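Local coordinates for protein glycoside hydrolase family 61 (Trichoderma reesei QM6a, PDB 5O2X) that probably cleaves cellulose oxidatively as a copper-dependent lytic polysaccharide monooxygenase of Auxiliary Activity family 9, at residues 74-79 and 139-144; 154-159 and 173-178. All coordinates share one frame; numbering follows the deposited sequence. Where two conformers were deposited one is given.

Contact 1 (74-79 with 139-144) and contact 2 (154-159 with 173-178) are antiparallel strand pairs in two different sheets packed against each other, and their centres lie 11 Å apart. The chain completes contact 1 before contact 2, with strand 151-161 directly following strand 139-143. Trp79 bridges the two pairs: its NE1 probably hydrogen-bonds His157 NE2 at 2.9 Å, its CE2 packs 3.4 Å from Ile159 CD1, and its CH2 approaches Tyr174 O at 3.5 Å. Tyr174 in contact 2 belongs to the copper site, with its side chain about 3 Å from the metal. Contact 1 instead borders sugars of the protein's own glycans on its outer face.

Contact 1 of 2, residues 74-79 and 139-144; sequences TILFQW and TWVVKI. With MAN (alpha-D-mannopyranose), chain N; NAG (2-acetamido-2-deoxy-beta-D-glucopyranose), chain C; MAN (alpha-D-mannopyranose), chain M.
Phe77 sets its ring obliquely beside Val142, whose CG1 lies 3.6 Å from CE2 of the ring. One face of that ring takes Ile75 CG2, offset toward the rim, and the ring is also stacked with His157. Phe77 CD2 in turn sits at the edge of the Trp140 indole, near its plane; the indole leads away from strand 74-79 and gives its NE1 proton to Asp115. Val142 reaches Phe77 because CG1 stands between the backbone N and the carbonyl carbon (chi1 74°). Further along this inner face, Ile75 CD1 meets Ile144 CD1 at 3.9 Å.

Two antiparallel hydrogen-bonded pairs, Ile75 with Val142 and Phe77 with Trp140, stitch the backbones together; the longest of their four bonds is Trp140 N to Phe77 O, 3.2 Å.

The other face carries Thr74, Leu76, Gln78, Thr139, Val141 and Lys143. Leu76 CD2 lies 3.8 Å from Thr139 CG2. Thr74 OG1 is held by two hydroxyls of the chain N mannose, O6 at 2.8 Å and O4 at 2.9 Å. Gln78 bends at chi2 (72°), and its OE1 accepts a 2.7 Å bond from O2 of the chain M mannose, while NE2 turns to Asn137 O. The chemistry is therefore divided by face: mostly apolar and aromatic where this sheet meets the other one, hydroxyl and amide groups interspersed with aliphatic ones where the sugars settle.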
ATOM      1  N   THR A  74     -11.261  -9.600   1.488  1.00  8.13           N
ATOM      2  CA  THR A  74     -10.245  -8.919   2.255  1.00  7.53           C
ATOM      3  C   THR A  74      -8.866  -9.439   1.843  1.00  7.01           C
ATOM      4  O   THR A  74      -8.675 -10.584   1.456  1.00 10.42           O
ATOM      5  CB  THR A  74     -10.390  -8.977   3.756  1.00 10.26           C
ATOM      6  OG1 THR A  74     -10.042 -10.245   4.227  1.00 14.05           O
ATOM      7  CG2 THR A  74     -11.698  -8.417   4.226  1.00 11.12           C
ATOM      8  N   ILE A  75      -7.917  -8.514   1.888  1.00  5.69           N
ATOM      9  CA  ILE A  75      -6.525  -8.784   1.504  1.00  5.25           C
ATOM     10  C   ILE A  75      -5.650  -8.437   2.704  1.00  4.84           C
ATOM     11  O   ILE A  75      -5.705  -7.325   3.234  1.00  5.44           O
ATOM     12  CB  ILE A  75      -6.124  -7.937   0.286  1.00  5.38           C
ATOM     13  CG1 ILE A  75      -7.045  -8.279  -0.901  1.00  6.14           C
ATOM     14  CG2 ILE A  75      -4.642  -8.192  -0.046  1.00  5.79           C
ATOM     15  CD1 ILE A  75      -6.724  -7.546  -2.171  1.00  7.32           C
ATOM     16  N   LEU A  76      -4.865  -9.416   3.116  1.00  4.62           N
ATOM     17  CA  LEU A  76      -3.879  -9.284   4.183  1.00  4.76           C
ATOM     18  C   LEU A  76      -2.515  -9.078   3.560  1.00  4.48           C
ATOM     19  O   LEU A  76      -2.089  -9.845   2.681  1.00  5.32           O
ATOM     20  CB  LEU A  76      -3.927 -10.545   5.077  1.00  4.81           C
ATOM     21  CG  LEU A  76      -2.890 -10.577   6.199  1.00  5.19           C
ATOM     22  CD1 LEU A  76      -3.456 -11.316   7.360  1.00  7.36           C
ATOM     23  CD2 LEU A  76      -1.561 -11.206   5.718  1.00  6.20           C
ATOM     24  N   PHE A  77      -1.818  -8.036   4.017  1.00  4.37           N
ATOM     25  CA  PHE A  77      -0.452  -7.731   3.607  1.00  4.20           C
ATOM     26  C   PHE A  77       0.498  -8.183   4.711  1.00  4.29           C
ATOM     27  O   PHE A  77       0.303  -7.819   5.865  1.00  4.91           O
ATOM     28  CB  PHE A  77      -0.261  -6.238   3.412  1.00  4.34           C
ATOM     29  CG  PHE A  77      -1.180  -5.628   2.402  1.00  4.61           C
ATOM     30  CD1 PHE A  77      -0.942  -5.699   1.035  1.00  4.66           C
ATOM     31  CD2 PHE A  77      -2.315  -4.975   2.855  1.00  5.64           C
ATOM     32  CE1 PHE A  77      -1.822  -5.123   0.149  1.00  5.51           C
ATOM     33  CE2 PHE A  77      -3.181  -4.371   1.997  1.00  6.16           C
ATOM     34  CZ  PHE A  77      -2.948  -4.438   0.643  1.00  6.48           C
ATOM     35  N   GLN A  78       1.533  -8.949   4.347  1.00  4.19           N
ATOM     36  CA  GLN A  78       2.534  -9.445   5.305  1.00  3.85           C
ATOM     37  C   GLN A  78       3.860  -8.740   5.088  1.00  4.08           C
ATOM     38  O   GLN A  78       4.526  -8.978   4.070  1.00  4.56           O
ATOM     39  CB  GLN A  78       2.714 -10.935   5.127  1.00  4.18           C
ATOM     40  CG  GLN A  78       3.772 -11.555   6.057  1.00  4.41           C
ATOM     41  CD  GLN A  78       3.272 -11.595   7.477  1.00  4.49           C
ATOM     42  OE1 GLN A  78       2.334 -12.353   7.786  1.00  4.93           O
ATOM     43  NE2 GLN A  78       3.853 -10.771   8.355  1.00  4.69           N
ATOM     44  N   TRP A  79       4.253  -7.891   6.036  1.00  3.85           N
ATOM     45  CA  TRP A  79       5.541  -7.185   6.003  1.00  3.93           C
ATOM     46  C   TRP A  79       6.613  -8.007   6.725  1.00  4.04           C
ATOM     47  O   TRP A  79       6.328  -8.644   7.754  1.00  4.53           O
ATOM     48  CB  TRP A  79       5.393  -5.827   6.657  1.00  3.96           C
ATOM     49  CG  TRP A  79       4.639  -4.824   5.846  1.00  4.08           C
ATOM     50  CD1 TRP A  79       3.289  -4.647   5.760  1.00  4.57           C
ATOM     51  CD2 TRP A  79       5.218  -3.845   4.955  1.00  4.15           C
ATOM     52  NE1 TRP A  79       3.014  -3.624   4.890  1.00  4.61           N
ATOM     53  CE2 TRP A  79       4.173  -3.110   4.395  1.00  4.26           C
ATOM     54  CE3 TRP A  79       6.536  -3.506   4.613  1.00  4.60           C
ATOM     55  CZ2 TRP A  79       4.404  -2.063   3.500  1.00  4.59           C
ATOM     56  CZ3 TRP A  79       6.765  -2.479   3.745  1.00  4.71           C
ATOM     57  CH2 TRP A  79       5.709  -1.752   3.186  1.00  4.82           C
ATOM     58  N   THR A 139       1.067  -7.447   9.988  1.00  4.19           N
ATOM     59  CA  THR A 139       0.079  -7.518   8.933  1.00  4.12           C
ATOM     60  C   THR A 139      -0.840  -6.320   8.977  1.00  4.02           C
ATOM     61  O   THR A 139      -1.037  -5.664  10.008  1.00  4.22           O
ATOM     62  CB  THR A 139      -0.740  -8.814   8.972  1.00  3.97           C
ATOM     63  OG1 THR A 139      -1.582  -8.864  10.132  1.00  4.43           O
ATOM     64  CG2 THR A 139       0.150 -10.038   8.899  1.00  4.34           C
ATOM     65  N   TRP A 140      -1.479  -6.082   7.821  1.00  4.13           N
ATOM     66  CA  TRP A 140      -2.557  -5.090   7.662  1.00  4.19           C
ATOM     67  C   TRP A 140      -3.594  -5.724   6.793  1.00  4.32           C
ATOM     68  O   TRP A 140      -3.256  -6.411   5.812  1.00  4.55           O
ATOM     69  CB  TRP A 140      -2.045  -3.799   7.030  1.00  4.38           C
ATOM     70  CG  TRP A 140      -3.043  -2.695   7.047  1.00  4.26           C
ATOM     71  CD1 TRP A 140      -3.832  -2.245   6.008  1.00  4.34           C
ATOM     72  CD2 TRP A 140      -3.436  -1.933   8.188  1.00  4.21           C
ATOM     73  NE1 TRP A 140      -4.652  -1.246   6.429  1.00  4.63           N
ATOM     74  CE2 TRP A 140      -4.455  -1.025   7.764  1.00  4.68           C
ATOM     75  CE3 TRP A 140      -3.032  -1.911   9.527  1.00  5.04           C
ATOM     76  CZ2 TRP A 140      -5.052  -0.105   8.639  1.00  5.17           C
ATOM     77  CZ3 TRP A 140      -3.604  -1.002  10.373  1.00  5.65           C
ATOM     78  CH2 TRP A 140      -4.617  -0.132   9.948  1.00  5.92           C
ATOM     79  N   VAL A 141      -4.886  -5.477   7.087  1.00  4.34           N
ATOM     80  CA  VAL A 141      -6.011  -5.997   6.315  0.81  4.68           C
ATOM     81  C   VAL A 141      -6.764  -4.857   5.674  1.00  4.29           C
ATOM     82  O   VAL A 141      -7.135  -3.902   6.358  1.00  4.76           O
ATOM     83  CB  VAL A 141      -6.959  -6.812   7.220  0.81  5.96           C
ATOM     84  CG1 VAL A 141      -8.176  -7.311   6.436  0.81  6.43           C
ATOM     85  CG2 VAL A 141      -6.191  -7.988   7.809  0.81  7.03           C
ATOM     86  N   VAL A 142      -7.016  -4.968   4.355  0.93  5.03           N
ATOM     87  CA  VAL A 142      -7.888  -4.018   3.624  0.93  5.26           C
ATOM     88  C   VAL A 142      -9.008  -4.819   2.989  0.93  5.47           C
ATOM     89  O   VAL A 142      -8.814  -5.948   2.573  0.93  6.78           O
ATOM     90  CB  VAL A 142      -7.065  -3.180   2.596  0.93  5.86           C
ATOM     91  CG1 VAL A 142      -6.669  -4.015   1.393  0.93  6.09           C
ATOM     92  CG2 VAL A 142      -7.797  -1.905   2.187  0.93  6.69           C
ATOM     93  N   LYS A 143     -10.166  -4.179   2.861  1.00  5.91           N
ATOM     94  CA  LYS A 143     -11.302  -4.765   2.178  0.54  5.93           C
ATOM     95  C   LYS A 143     -11.526  -4.111   0.824  1.00  5.99           C
ATOM     96  O   LYS A 143     -11.611  -2.878   0.733  1.00  6.50           O
ATOM     97  CB  LYS A 143     -12.543  -4.661   3.056  0.54  6.19           C
ATOM     98  CG  LYS A 143     -13.788  -5.172   2.358  0.54  7.37           C
ATOM     99  CD  LYS A 143     -14.987  -5.237   3.298  0.54  8.65           C
ATOM    100  CE  LYS A 143     -16.314  -5.225   2.544  0.54  9.68           C
ATOM    101  NZ  LYS A 143     -17.501  -5.148   3.460  0.54 10.66           N
ATOM    102  N   ILE A 144     -11.604  -4.929  -0.218  1.00  6.17           N
ATOM    103  CA  ILE A 144     -11.995  -4.391  -1.524  1.00  6.45           C
ATOM    104  C   ILE A 144     -13.506  -4.045  -1.434  1.00  6.59           C
ATOM    105  O   ILE A 144     -14.314  -4.894  -1.056  1.00  7.33           O
ATOM    106  CB  ILE A 144     -11.750  -5.418  -2.613  1.00  6.98           C
ATOM    107  CG1 ILE A 144     -10.269  -5.801  -2.658  1.00  7.49           C
ATOM    108  CG2 ILE A 144     -12.237  -4.895  -3.946  1.00  7.37           C
ATOM    109  CD1 ILE A 144      -9.290  -4.668  -2.830  1.00  8.31           C
TER
HETATM  110  C1  MAN N 313      -7.903 -14.546   7.224  0.58  6.80           C
HETATM  111  C2  MAN N 313      -7.769 -14.703   5.718  0.58  6.04           C
HETATM  112  C3  MAN N 313      -7.127 -13.433   5.113  0.58  5.92           C
HETATM  113  C4  MAN N 313      -7.943 -12.225   5.516  0.58  6.12           C
HETATM  114  C5  MAN N 313      -8.001 -12.170   7.039  0.58  7.14           C
HETATM  115  C6  MAN N 313      -8.853 -11.046   7.553  0.58  8.58           C
HETATM  116  O2  MAN N 313      -9.030 -14.919   5.115  0.58  6.60           O
HETATM  117  O3  MAN N 313      -7.042 -13.582   3.700  0.58  5.96           O
HETATM  118  O4  MAN N 313      -7.328 -11.058   4.989  0.58  6.78           O
HETATM  119  O5  MAN N 313      -8.572 -13.351   7.570  0.58  7.27           O
HETATM  120  O6  MAN N 313     -10.163 -11.072   6.928  0.58 10.47           O
HETATM  121  C1  NAG C 302       4.672 -13.937  11.601  0.85  5.59           C
HETATM  122  C2  NAG C 302       4.513 -15.426  11.539  0.85  5.50           C
HETATM  123  C3  NAG C 302       5.842 -16.024  11.080  0.85  6.62           C
HETATM  124  C4  NAG C 302       6.290 -15.443   9.769  0.85  6.68           C
HETATM  125  C5  NAG C 302       6.244 -13.923   9.799  0.85  6.92           C
HETATM  126  C6  NAG C 302       6.390 -13.323   8.432  0.85  7.85           C
HETATM  127  C7  NAG C 302       3.258 -16.952  12.958  0.85  5.95           C
HETATM  128  C8  NAG C 302       2.967 -17.394  14.357  0.85  7.06           C
HETATM  129  N2  NAG C 302       4.124 -15.953  12.824  0.85  5.58           N
HETATM  130  O3  NAG C 302       5.772 -17.455  10.974  0.85  7.34           O
HETATM  131  O4  NAG C 302       7.631 -15.859   9.441  0.85  8.56           O
HETATM  132  O5  NAG C 302       4.944 -13.473  10.285  0.85  5.76           O
HETATM  133  O6  NAG C 302       5.430 -13.838   7.524  0.85  8.03           O
HETATM  134  O7  NAG C 302       2.698 -17.467  11.976  0.85  6.54           O
HETATM  135  C1  MAN M 312      -0.521 -12.917  10.981  1.00  5.09           C
HETATM  136  C2  MAN M 312       0.048 -13.712   9.841  1.00  5.28           C
HETATM  137  C3  MAN M 312      -0.450 -15.140   9.864  1.00  5.14           C
HETATM  138  C4  MAN M 312      -0.250 -15.784  11.211  1.00  5.39           C
HETATM  139  C5  MAN M 312      -0.788 -14.879  12.314  1.00  5.48           C
HETATM  140  C6  MAN M 312      -0.450 -15.381  13.696  1.00  6.99           C
HETATM  141  O2  MAN M 312       1.472 -13.685   9.981  1.00  5.89           O
HETATM  142  O3  MAN M 312       0.212 -15.920   8.856  1.00  6.12           O
HETATM  143  O4  MAN M 312      -0.958 -17.033  11.235  1.00  6.32           O
HETATM  144  O5  MAN M 312      -0.285 -13.551  12.216  1.00  5.20           O
HETATM  145  O6  MAN M 312      -1.116 -14.607  14.695  1.00  9.66           O

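Contact 2 of 2, residues 154-159 and 173-178; sequences VLRHEI and NYPQCF
Glu158 and Asn173 meet at a 2.9 Å hydrogen bond from ND2 of the amide to OE2 of the carboxylate, with the two planes turned 68° apart. Arg156 grips the same carboxylate end-on, NH1 to OE1 in a 2.8 Å salt bridge and NH2 to OE2, both out of its plane. The two donors to OE2, Arg156 NH2 and Asn173 ND2, arrive from opposite faces of the carboxylate plane, which should fix its rotation. Pro175 lies alongside Arg156, with CB over one face of the guanidinium, 3.5 Å from NH2. Glu158, Asn173 and Arg156 each have a further mate: Tyr199 OH on Glu158 OE1, Tyr49 OH on Asn173 OD1, and the carbonyls of Ile54 and Ile55 on the guanidinium. An alanine in place of Glu158 would probably leave the buried guanidinium without its countercharge and the Asn173 amide and Tyr199 hydroxyl without a shared partner. Farther along, Val154 CG1 packs on Cys177 CB at 3.8 Å, and Cys177 SG closes a disulfide with Cys56.

That buried cluster is the tightly packed part; the looser one is at partly exposed Gln176. Across the strands its side chain gives little more than CB, 3.9 Å from His157 O; the chain then bends (chi2 -82°), folding NE2 back onto Pro175 O while OE1 takes Ile4 N. His157, on the same face, is by contrast buried, with ND1 on Asp92 and NE2 on Trp79.

Near the metal, Tyr174 N bonds Ile159 O, which also lies in plane at the edge of the tyrosine ring. Strands 151-161 and 172-183 form a beta hairpin in the core of the AA9 beta-sandwich that brings Tyr174, its OH hydrogen-bonded to Gln172 OE1, to the copper, where Xaa1, the methylated N-terminal histidine, and His86 form the histidine brace.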
ATOM      1  N   VAL A 154      -4.522  -1.546  -9.957  1.00  4.30           N
ATOM      2  CA  VAL A 154      -3.331  -1.577  -9.116  1.00  4.31           C
ATOM      3  C   VAL A 154      -3.785  -1.201  -7.696  1.00  4.26           C
ATOM      4  O   VAL A 154      -4.396  -0.154  -7.478  1.00  5.06           O
ATOM      5  CB  VAL A 154      -2.255  -0.631  -9.613  1.00  4.54           C
ATOM      6  CG1 VAL A 154      -1.104  -0.538  -8.611  1.00  5.09           C
ATOM      7  CG2 VAL A 154      -1.703  -1.117 -10.945  1.00  5.23           C
ATOM      8  N   LEU A 155      -3.425  -2.076  -6.758  1.00  4.24           N
ATOM      9  CA  LEU A 155      -3.611  -1.874  -5.321  1.00  4.35           C
ATOM     10  C   LEU A 155      -2.270  -1.344  -4.789  1.00  4.08           C
ATOM     11  O   LEU A 155      -1.261  -2.041  -4.887  1.00  4.61           O
ATOM     12  CB  LEU A 155      -4.012  -3.192  -4.683  1.00  4.81           C
ATOM     13  CG  LEU A 155      -3.984  -3.346  -3.192  1.00  6.12           C
ATOM     14  CD1 LEU A 155      -4.920  -2.387  -2.568  1.00  7.17           C
ATOM     15  CD2 LEU A 155      -4.309  -4.787  -2.813  1.00  7.06           C
ATOM     16  N   ARG A 156      -2.280  -0.130  -4.268  1.00  4.17           N
ATOM     17  CA  ARG A 156      -1.101   0.542  -3.750  1.00  3.84           C
ATOM     18  C   ARG A 156      -1.266   0.657  -2.256  1.00  4.00           C
ATOM     19  O   ARG A 156      -2.040   1.468  -1.754  1.00  4.53           O
ATOM     20  CB  ARG A 156      -0.939   1.912  -4.412  1.00  4.01           C
ATOM     21  CG  ARG A 156       0.270   2.709  -3.967  1.00  4.24           C
ATOM     22  CD  ARG A 156       0.255   4.107  -4.568  1.00  4.47           C
ATOM     23  NE  ARG A 156       1.414   4.921  -4.208  1.00  4.57           N
ATOM     24  CZ  ARG A 156       1.598   5.495  -3.029  1.00  4.39           C
ATOM     25  NH1 ARG A 156       0.645   5.430  -2.103  1.00  5.05           N
ATOM     26  NH2 ARG A 156       2.728   6.128  -2.750  1.00  4.40           N
ATOM     27  N   HIS A 157      -0.513  -0.198  -1.536  1.00  3.80           N
ATOM     28  CA  HIS A 157      -0.495  -0.222  -0.065  1.00  3.80           C
ATOM     29  C   HIS A 157       0.725   0.536   0.414  1.00  4.01           C
ATOM     30  O   HIS A 157       1.785   0.459  -0.215  1.00  5.23           O
ATOM     31  CB  HIS A 157      -0.413  -1.697   0.351  1.00  4.11           C
ATOM     32  CG  HIS A 157      -0.202  -1.905   1.810  1.00  4.40           C
ATOM     33  ND1 HIS A 157      -1.138  -1.691   2.784  1.00  4.50           N
ATOM     34  CD2 HIS A 157       0.905  -2.285   2.503  1.00  5.55           C
ATOM     35  CE1 HIS A 157      -0.631  -1.967   3.975  1.00  4.80           C
ATOM     36  NE2 HIS A 157       0.617  -2.340   3.837  1.00  5.87           N
ATOM     37  N   GLU A 158       0.628   1.282   1.505  1.00  3.54           N
ATOM     38  CA  GLU A 158       1.765   2.102   1.890  1.00  3.65           C
ATOM     39  C   GLU A 158       1.771   2.320   3.394  1.00  4.02           C
ATOM     40  O   GLU A 158       0.771   2.687   4.007  1.00  4.53           O
ATOM     41  CB  GLU A 158       1.642   3.455   1.181  1.00  3.82           C
ATOM     42  CG  GLU A 158       2.750   4.454   1.427  1.00  4.16           C
ATOM     43  CD  GLU A 158       2.528   5.717   0.624  1.00  4.40           C
ATOM     44  OE1 GLU A 158       1.338   6.131   0.516  1.00  4.86           O
ATOM     45  OE2 GLU A 158       3.499   6.266   0.059  1.00  4.64           O
ATOM     46  N   ILE A 159       2.965   2.165   3.986  1.00  3.88           N
ATOM     47  CA  ILE A 159       3.265   2.644   5.331  1.00  4.00           C
ATOM     48  C   ILE A 159       4.080   3.916   5.162  1.00  4.00           C
ATOM     49  O   ILE A 159       4.958   3.995   4.301  1.00  4.26           O
ATOM     50  CB  ILE A 159       4.102   1.625   6.149  1.00  4.62           C
ATOM     51  CG1 ILE A 159       3.438   0.252   6.234  1.00  4.73           C
ATOM     52  CG2 ILE A 159       4.336   2.175   7.546  1.00  5.67           C
ATOM     53  CD1 ILE A 159       4.309  -0.786   6.899  1.00  5.37           C
ATOM     54  N   ASN A 173       8.340   7.061   2.875  1.00  3.79           N
ATOM     55  CA  ASN A 173       7.167   6.377   2.332  1.00  3.81           C
ATOM     56  C   ASN A 173       7.587   5.009   1.806  1.00  3.84           C
ATOM     57  O   ASN A 173       8.600   4.875   1.108  1.00  4.39           O
ATOM     58  CB  ASN A 173       6.543   7.167   1.196  1.00  4.06           C
ATOM     59  CG  ASN A 173       5.894   8.446   1.660  1.00  4.09           C
ATOM     60  OD1 ASN A 173       6.502   9.262   2.347  1.00  4.86           O
ATOM     61  ND2 ASN A 173       4.639   8.634   1.276  1.00  4.62           N
ATOM     62  N   TYR A 174       6.743   4.003   2.076  1.00  3.63           N
ATOM     63  CA  TYR A 174       7.028   2.625   1.683  1.00  3.55           C
ATOM     64  C   TYR A 174       5.867   2.078   0.870  1.00  3.50           C
ATOM     65  O   TYR A 174       5.098   1.194   1.333  1.00  4.35           O
ATOM     66  CB  TYR A 174       7.273   1.761   2.929  1.00  3.81           C
ATOM     67  CG  TYR A 174       8.463   2.220   3.772  1.00  3.98           C
ATOM     68  CD1 TYR A 174       8.350   3.221   4.702  1.00  4.05           C
ATOM     69  CD2 TYR A 174       9.703   1.597   3.647  1.00  4.48           C
ATOM     70  CE1 TYR A 174       9.411   3.589   5.497  1.00  4.35           C
ATOM     71  CE2 TYR A 174      10.796   1.951   4.420  1.00  4.52           C
ATOM     72  CZ  TYR A 174      10.629   2.940   5.386  1.00  4.42           C
ATOM     73  OH  TYR A 174      11.736   3.274   6.148  1.00  5.42           O
ATOM     74  N   PRO A 175       5.685   2.548  -0.377  1.00  3.75           N
ATOM     75  CA  PRO A 175       4.587   2.025  -1.224  1.00  3.70           C
ATOM     76  C   PRO A 175       4.934   0.656  -1.783  1.00  3.49           C
ATOM     77  O   PRO A 175       6.092   0.356  -2.113  1.00  4.19           O
ATOM     78  CB  PRO A 175       4.494   3.077  -2.347  1.00  4.30           C
ATOM     79  CG  PRO A 175       5.915   3.616  -2.441  1.00  4.31           C
ATOM     80  CD  PRO A 175       6.396   3.661  -1.013  1.00  4.09           C
ATOM     81  N   GLN A 176       3.870  -0.140  -1.956  1.00  3.51           N
ATOM     82  CA  GLN A 176       3.969  -1.498  -2.511  1.00  3.68           C
ATOM     83  C   GLN A 176       2.726  -1.701  -3.392  1.00  3.96           C
ATOM     84  O   GLN A 176       1.601  -1.603  -2.898  1.00  4.18           O
ATOM     85  CB  GLN A 176       3.965  -2.525  -1.371  1.00  4.00           C
ATOM     86  CG  GLN A 176       5.133  -2.405  -0.390  1.00  4.09           C
ATOM     87  CD  GLN A 176       6.372  -3.062  -0.902  1.00  4.48           C
ATOM     88  OE1 GLN A 176       6.659  -4.232  -0.586  1.00  5.34           O
ATOM     89  NE2 GLN A 176       7.138  -2.352  -1.718  1.00  4.62           N
ATOM     90  N   CYS A 177       2.962  -1.967  -4.670  1.00  3.83           N
ATOM     91  CA  CYS A 177       1.870  -2.132  -5.628  1.00  3.84           C
ATOM     92  C   CYS A 177       1.655  -3.581  -6.011  1.00  3.63           C
ATOM     93  O   CYS A 177       2.616  -4.376  -6.135  1.00  4.00           O
ATOM     94  CB  CYS A 177       2.174  -1.361  -6.917  1.00  4.17           C
ATOM     95  SG  CYS A 177       2.071   0.425  -6.650  1.00  4.53           S
ATOM     96  N   PHE A 178       0.388  -3.920  -6.264  1.00  3.97           N
ATOM     97  CA  PHE A 178      -0.051  -5.253  -6.622  1.00  4.15           C
ATOM     98  C   PHE A 178      -1.115  -5.169  -7.718  1.00  4.25           C
ATOM     99  O   PHE A 178      -1.906  -4.230  -7.725  1.00  4.95           O
ATOM    100  CB  PHE A 178      -0.706  -5.959  -5.417  1.00  4.45           C
ATOM    101  CG  PHE A 178       0.234  -6.035  -4.236  1.00  4.44           C
ATOM    102  CD1 PHE A 178       1.149  -7.084  -4.146  1.00  4.92           C
ATOM    103  CD2 PHE A 178       0.288  -5.029  -3.299  1.00  4.69           C
ATOM    104  CE1 PHE A 178       2.106  -7.100  -3.159  1.00  5.42           C
ATOM    105  CE2 PHE A 178       1.248  -5.068  -2.281  1.00  5.01           C
ATOM    106  CZ  PHE A 178       2.134  -6.101  -2.233  1.00  5.36           C
TER